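Local coordinates for 2L protein (Yaba-like disease virus, PDB 3IT8) that binds and blocks host tumour necrosis factor, using a fold related to that of MHC class I heavy chains, at residues 58-61 with 62-66; 67-70 with 71-74. All coordinates share one frame; numbering follows the deposited sequence.

Contact 1. Residues 58-61 with 62-66; sequences HTPG and NDYNF
The first turn of helix 61-82, one of the two helices lying over the eight-stranded antiparallel sheet of an MHC-like platform, illustrates how a loop can be handed over to a helix by both backbone and side chains: Gly61 and Pro60 receive the bonds of Asn65 and Tyr64, and Thr59 packs on the tyrosine ring. The firmer bond runs from Asn65 N to Gly61 O, 2.9 Å long and moderately bent at 147°. A weak one joins Tyr64 N to Pro60 O at 3.4 Å. Unusually, the residues from Asn62 to Asn65 all have positive phi in the model, so the turn is wound left-handed before Phe66 resumes right-handed helical angles; the Phe66 N to Asp63 O bond of 3.0 Å spans the change.

With CG2 anti to its backbone N, Thr59 turns its methyl to the aromatic ring, where CG2 lies 3.4 Å from Tyr64 CE2 and approaches obliquely. The other branch, OG1, stays beside the backbone N and is hydrogen-bonded to Ser56 and to Tyr170 of helix 148-174, tying the loop to the second helix of the platform. Pro60 packs alongside the new turn: its CB is 3.8 Å from Tyr64 CA and from Asn65 OD1, and its CD is a looser 4.4 Å from Tyr64 CD2. The buried phenol reaches the sheet, and its hydroxyl is satisfied by Asp23 and Thr31 on adjacent strands, while Tyr5 meets the ring edge-to-face. Just before Thr59, His58 ND1 is hydrogen-bonded to an aromatic side chain on the chain of another protein.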
ATOM      1  N   HIS D  58      -7.985  23.667  18.790  1.00 45.86           N
ATOM      2  CA  HIS D  58      -9.203  22.883  18.826  1.00 45.86           C
ATOM      3  C   HIS D  58     -10.135  23.167  19.978  1.00 45.86           C
ATOM      4  O   HIS D  58     -11.118  22.457  20.171  1.00 45.86           O
ATOM      5  CB  HIS D  58      -8.839  21.406  18.745  1.00 57.76           C
ATOM      6  CG  HIS D  58      -8.171  21.042  17.457  1.00 57.76           C
ATOM      7  ND1 HIS D  58      -8.841  21.036  16.250  1.00 57.76           N
ATOM      8  CD2 HIS D  58      -6.882  20.740  17.172  1.00 57.76           C
ATOM      9  CE1 HIS D  58      -7.992  20.747  15.280  1.00 57.76           C
ATOM     10  NE2 HIS D  58      -6.796  20.564  15.812  1.00 57.76           N
ATOM     11  N   THR D  59      -9.824  24.202  20.751  1.00 49.56           N
ATOM     12  CA  THR D  59     -10.701  24.604  21.836  1.00 49.56           C
ATOM     13  C   THR D  59     -11.637  25.549  21.096  1.00 49.56           C
ATOM     14  O   THR D  59     -11.176  26.458  20.419  1.00 49.56           O
ATOM     15  CB  THR D  59      -9.952  25.374  22.923  1.00 54.38           C
ATOM     16  OG1 THR D  59      -8.965  24.522  23.515  1.00 54.38           O
ATOM     17  CG2 THR D  59     -10.916  25.829  24.001  1.00 54.38           C
ATOM     18  N   PRO D  60     -12.959  25.329  21.186  1.00 43.42           N
ATOM     19  CA  PRO D  60     -13.971  26.162  20.517  1.00 43.42           C
ATOM     20  C   PRO D  60     -13.775  27.679  20.661  1.00 43.42           C
ATOM     21  O   PRO D  60     -13.419  28.175  21.740  1.00 43.42           O
ATOM     22  CB  PRO D  60     -15.275  25.699  21.156  1.00 37.21           C
ATOM     23  CG  PRO D  60     -14.996  24.268  21.514  1.00 37.21           C
ATOM     24  CD  PRO D  60     -13.596  24.323  22.058  1.00 37.21           C
ATOM     25  N   GLY D  61     -14.018  28.407  19.573  1.00 55.58           N
ATOM     26  CA  GLY D  61     -13.873  29.853  19.589  1.00 55.58           C
ATOM     27  C   GLY D  61     -15.116  30.541  20.122  1.00 55.58           C
ATOM     28  O   GLY D  61     -16.078  29.868  20.490  1.00 55.58           O
ATOM     29  N   ASN D  62     -15.107  31.872  20.165  1.00 85.75           N
ATOM     30  CA  ASN D  62     -16.249  32.638  20.679  1.00 85.75           C
ATOM     31  C   ASN D  62     -16.487  32.234  22.117  1.00 85.75           C
ATOM     32  O   ASN D  62     -17.621  31.961  22.505  1.00 85.75           O
ATOM     33  CB  ASN D  62     -17.523  32.333  19.900  1.00 84.99           C
ATOM     34  CG  ASN D  62     -17.312  32.346  18.417  1.00 79.16           C
ATOM     35  OD1 ASN D  62     -16.199  32.544  17.941  1.00 79.16           O
ATOM     36  ND2 ASN D  62     -18.382  32.125  17.667  1.00 79.16           N
ATOM     37  N   ASP D  63     -15.420  32.192  22.904  1.00 68.22           N
ATOM     38  CA  ASP D  63     -15.530  31.794  24.291  1.00 68.22           C
ATOM     39  C   ASP D  63     -16.381  30.543  24.349  1.00 68.22           C
ATOM     40  O   ASP D  63     -17.467  30.550  24.933  1.00 68.22           O
ATOM     41  CB  ASP D  63     -16.161  32.906  25.122  1.00192.80           C
ATOM     42  CG  ASP D  63     -15.372  34.186  25.052  1.00114.18           C
ATOM     43  OD1 ASP D  63     -14.164  34.156  25.369  1.00114.18           O
ATOM     44  OD2 ASP D  63     -15.956  35.223  24.673  1.00114.18           O
ATOM     45  N   TYR D  64     -15.888  29.487  23.700  1.00 32.82           N
ATOM     46  CA  TYR D  64     -16.559  28.189  23.693  1.00 32.82           C
ATOM     47  C   TYR D  64     -17.997  28.230  23.195  1.00 32.82           C
ATOM     48  O   TYR D  64     -18.839  27.461  23.674  1.00 32.82           O
ATOM     49  CB  TYR D  64     -16.543  27.580  25.102  1.00 60.90           C
ATOM     50  CG  TYR D  64     -15.168  27.515  25.733  1.00 39.65           C
ATOM     51  CD1 TYR D  64     -14.496  28.675  26.113  1.00 39.65           C
ATOM     52  CD2 TYR D  64     -14.529  26.287  25.935  1.00 39.65           C
ATOM     53  CE1 TYR D  64     -13.233  28.626  26.671  1.00 39.65           C
ATOM     54  CE2 TYR D  64     -13.265  26.219  26.494  1.00 39.65           C
ATOM     55  CZ  TYR D  64     -12.619  27.394  26.862  1.00 39.65           C
ATOM     56  OH  TYR D  64     -11.362  27.332  27.430  1.00 39.65           O
ATOM     57  N   ASN D  65     -18.273  29.104  22.227  1.00 38.69           N
ATOM     58  CA  ASN D  65     -19.620  29.246  21.687  1.00 38.69           C
ATOM     59  C   ASN D  65     -20.610  29.428  22.833  1.00 38.69           C
ATOM     60  O   ASN D  65     -21.734  28.927  22.760  1.00 38.69           O
ATOM     61  CB  ASN D  65     -20.005  28.003  20.893  1.00 49.43           C
ATOM     62  CG  ASN D  65     -19.104  27.768  19.706  1.00 44.16           C
ATOM     63  OD1 ASN D  65     -18.559  26.687  19.544  1.00 44.16           O
ATOM     64  ND2 ASN D  65     -18.951  28.776  18.859  1.00 44.16           N
ATOM     65  N   PHE D  66     -20.196  30.136  23.889  1.00 36.90           N
ATOM     66  CA  PHE D  66     -21.059  30.345  25.050  1.00 36.90           C
ATOM     67  C   PHE D  66     -22.396  31.025  24.764  1.00 36.90           C
ATOM     68  O   PHE D  66     -23.445  30.525  25.167  1.00 36.90           O
ATOM     69  CB  PHE D  66     -20.347  31.143  26.133  1.00 38.86           C
ATOM     70  CG  PHE D  66     -21.147  31.279  27.379  1.00 35.38           C
ATOM     71  CD1 PHE D  66     -21.166  30.266  28.319  1.00 35.38           C
ATOM     72  CD2 PHE D  66     -21.937  32.392  27.588  1.00 35.38           C
ATOM     73  CE1 PHE D  66     -21.967  30.359  29.459  1.00 35.38           C
ATOM     74  CE2 PHE D  66     -22.744  32.496  28.727  1.00 35.38           C
ATOM     75  CZ  PHE D  66     -22.757  31.478  29.661  1.00 35.38           C
TER

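Contact 2. Residues 67-70 with 71-74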
ATOM      1  N   ASN D  67     -22.365  32.166  24.087  1.00 41.54           N
ATOM      2  CA  ASN D  67     -23.602  32.866  23.791  1.00 41.54           C
ATOM      3  C   ASN D  67     -24.539  31.933  23.052  1.00 41.54           C
ATOM      4  O   ASN D  67     -25.726  31.887  23.362  1.00 41.54           O
ATOM      5  CB  ASN D  67     -23.335  34.116  22.953  1.00 49.38           C
ATOM      6  CG  ASN D  67     -22.367  35.066  23.624  1.00 41.01           C
ATOM      7  OD1 ASN D  67     -22.344  35.179  24.841  1.00 41.01           O
ATOM      8  ND2 ASN D  67     -21.569  35.764  22.832  1.00 41.01           N
ATOM      9  N   PHE D  68     -24.010  31.174  22.090  1.00 41.62           N
ATOM     10  CA  PHE D  68     -24.844  30.245  21.329  1.00 41.62           C
ATOM     11  C   PHE D  68     -25.537  29.248  22.246  1.00 41.62           C
ATOM     12  O   PHE D  68     -26.760  29.117  22.228  1.00 41.62           O
ATOM     13  CB  PHE D  68     -24.018  29.481  20.308  1.00 46.65           C
ATOM     14  CG  PHE D  68     -24.737  28.302  19.723  1.00 39.63           C
ATOM     15  CD1 PHE D  68     -25.594  28.461  18.644  1.00 39.63           C
ATOM     16  CD2 PHE D  68     -24.580  27.022  20.279  1.00 39.63           C
ATOM     17  CE1 PHE D  68     -26.290  27.380  18.114  1.00 39.63           C
ATOM     18  CE2 PHE D  68     -25.274  25.929  19.760  1.00 39.63           C
ATOM     19  CZ  PHE D  68     -26.135  26.111  18.669  1.00 39.63           C
ATOM     20  N   TRP D  69     -24.750  28.545  23.053  1.00 39.36           N
ATOM     21  CA  TRP D  69     -25.301  27.552  23.958  1.00 39.36           C
ATOM     22  C   TRP D  69     -26.213  28.133  25.032  1.00 39.36           C
ATOM     23  O   TRP D  69     -27.306  27.621  25.284  1.00 39.36           O
ATOM     24  CB  TRP D  69     -24.169  26.750  24.604  1.00 40.28           C
ATOM     25  CG  TRP D  69     -23.508  25.802  23.648  1.00 33.43           C
ATOM     26  CD1 TRP D  69     -22.208  25.830  23.217  1.00 33.43           C
ATOM     27  CD2 TRP D  69     -24.133  24.704  22.963  1.00 33.43           C
ATOM     28  NE1 TRP D  69     -21.987  24.825  22.307  1.00 33.43           N
ATOM     29  CE2 TRP D  69     -23.149  24.116  22.131  1.00 33.43           C
ATOM     30  CE3 TRP D  69     -25.433  24.160  22.971  1.00 33.43           C
ATOM     31  CZ2 TRP D  69     -23.424  23.003  21.311  1.00 33.43           C
ATOM     32  CZ3 TRP D  69     -25.704  23.056  22.156  1.00 33.43           C
ATOM     33  CH2 TRP D  69     -24.700  22.492  21.339  1.00 33.43           C
ATOM     34  N   TYR D  70     -25.775  29.201  25.678  1.00 44.34           N
ATOM     35  CA  TYR D  70     -26.604  29.802  26.709  1.00 44.34           C
ATOM     36  C   TYR D  70     -28.006  30.048  26.167  1.00 44.34           C
ATOM     37  O   TYR D  70     -29.007  29.629  26.744  1.00 44.34           O
ATOM     38  CB  TYR D  70     -26.019  31.131  27.170  1.00 46.92           C
ATOM     39  CG  TYR D  70     -26.971  31.870  28.063  1.00 45.49           C
ATOM     40  CD1 TYR D  70     -27.125  31.503  29.399  1.00 45.49           C
ATOM     41  CD2 TYR D  70     -27.785  32.881  27.554  1.00 45.49           C
ATOM     42  CE1 TYR D  70     -28.066  32.120  30.209  1.00 45.49           C
ATOM     43  CE2 TYR D  70     -28.733  33.504  28.342  1.00 45.49           C
ATOM     44  CZ  TYR D  70     -28.871  33.116  29.676  1.00 45.49           C
ATOM     45  OH  TYR D  70     -29.819  33.699  30.487  1.00 45.49           O
ATOM     46  N   SER D  71     -28.065  30.743  25.044  1.00 42.92           N
ATOM     47  CA  SER D  71     -29.331  31.068  24.428  1.00 42.92           C
ATOM     48  C   SER D  71     -30.164  29.838  24.048  1.00 42.92           C
ATOM     49  O   SER D  71     -31.339  29.749  24.391  1.00 42.92           O
ATOM     50  CB  SER D  71     -29.081  31.930  23.198  1.00 64.55           C
ATOM     51  OG  SER D  71     -30.290  32.121  22.497  1.00 63.17           O
ATOM     52  N   LEU D  72     -29.552  28.892  23.347  1.00 37.31           N
ATOM     53  CA  LEU D  72     -30.261  27.707  22.915  1.00 37.31           C
ATOM     54  C   LEU D  72     -30.664  26.838  24.085  1.00 37.31           C
ATOM     55  O   LEU D  72     -31.674  26.159  24.028  1.00 37.31           O
ATOM     56  CB  LEU D  72     -29.403  26.908  21.935  1.00 55.80           C
ATOM     57  CG  LEU D  72     -30.072  25.646  21.400  1.00 33.04           C
ATOM     58  CD1 LEU D  72     -31.438  25.960  20.805  1.00 33.04           C
ATOM     59  CD2 LEU D  72     -29.158  25.021  20.377  1.00 33.04           C
ATOM     60  N   MET D  73     -29.875  26.843  25.149  1.00 51.74           N
ATOM     61  CA  MET D  73     -30.205  26.038  26.322  1.00 51.74           C
ATOM     62  C   MET D  73     -31.315  26.717  27.101  1.00 51.74           C
ATOM     63  O   MET D  73     -32.174  26.071  27.684  1.00 51.74           O
ATOM     64  CB  MET D  73     -28.988  25.860  27.206  1.00 80.02           C
ATOM     65  CG  MET D  73     -27.940  25.013  26.562  1.00 48.74           C
ATOM     66  SD  MET D  73     -26.611  24.625  27.665  1.00 48.74           S
ATOM     67  CE  MET D  73     -27.514  23.677  28.893  1.00 48.74           C
ATOM     68  N   LYS D  74     -31.292  28.038  27.117  1.00 42.96           N
ATOM     69  CA  LYS D  74     -32.325  28.788  27.795  1.00 42.96           C
ATOM     70  C   LYS D  74     -33.643  28.428  27.086  1.00 42.96           C
ATOM     71  O   LYS D  74     -34.643  28.148  27.730  1.00 42.96           O
ATOM     72  CB  LYS D  74     -32.043  30.282  27.665  1.00104.93           C
ATOM     73  CG  LYS D  74     -33.051  31.149  28.362  1.00 56.39           C
ATOM     74  CD  LYS D  74     -32.825  32.593  28.032  1.00 56.39           C
ATOM     75  CE  LYS D  74     -33.986  33.451  28.492  1.00 56.39           C
ATOM     76  NZ  LYS D  74     -33.762  34.895  28.145  1.00 56.39           N
TER
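Carrying CG anti to the backbone N in both Phe68 (chi1 167°) and Leu72 (chi1 -179°) points the two side chains the same way, side by side, so that Leu72 CD2 rests 3.6 Å from Phe68 CZ. The same methyl is 4.4 Å from Trp69 CZ3, a looser touch, and thus serves two aromatic neighbours. Phe68 in turn holds its CE2 over the centre of the indole of Trp69. Met73, with CG beside its backbone N (chi1 -68°), lays CG 3.0 Å from Trp69 O; its sulfur only grazes Trp69 CB. Tyr70 and Lys74 meet at an angle, the aliphatic CD of the extended lysine lying 4.0 Å from Tyr70 OH, which is hydrogen-bonded to Tyr17 O.

The backbone between these pairs has ordinary alpha-helical bonding, from Ser71 N to Asn67 O through Lys74 N to Tyr70 O, after a kink where the N atoms of Asn67 and Phe68 make no bond to the preceding turn. The same side chains pack the helix against the sheet and helix 148-174: Phe68, Trp69 and Leu72 touch helix 148-174, Met73 reaches strands 2-10 and 90-100, and the ring of Tyr70 stacks on Tyr35. Between the side chains of the two segments the contacts are van der Waals and largely apolar, while the directional bonds are those of the backbone.

Overall arrangement
Contacts 1 and 2 follow one another on helix 61-82, their centres about 13 Å apart, and meet where Tyr64 O packs 3.8 Å from Trp69 CD1. Both are partly buried, each combining residues against the sheet and helix 148-174 with others at the surface. In residues 58-66 the helix is being started: one sound and one weak bond cross the junction, the turn is left-handed, the Thr59 hydroxyl ties the loop to helix 148-174, and the Tyr64 hydroxyl ties the ring to the sheet. Residues 67-74 have right-handed helical angles and four successive bonds, after a kink at Asn67 and Phe68, and apolar side chains dominate. Contact 1 alone lies beside another protein's chain, through His58.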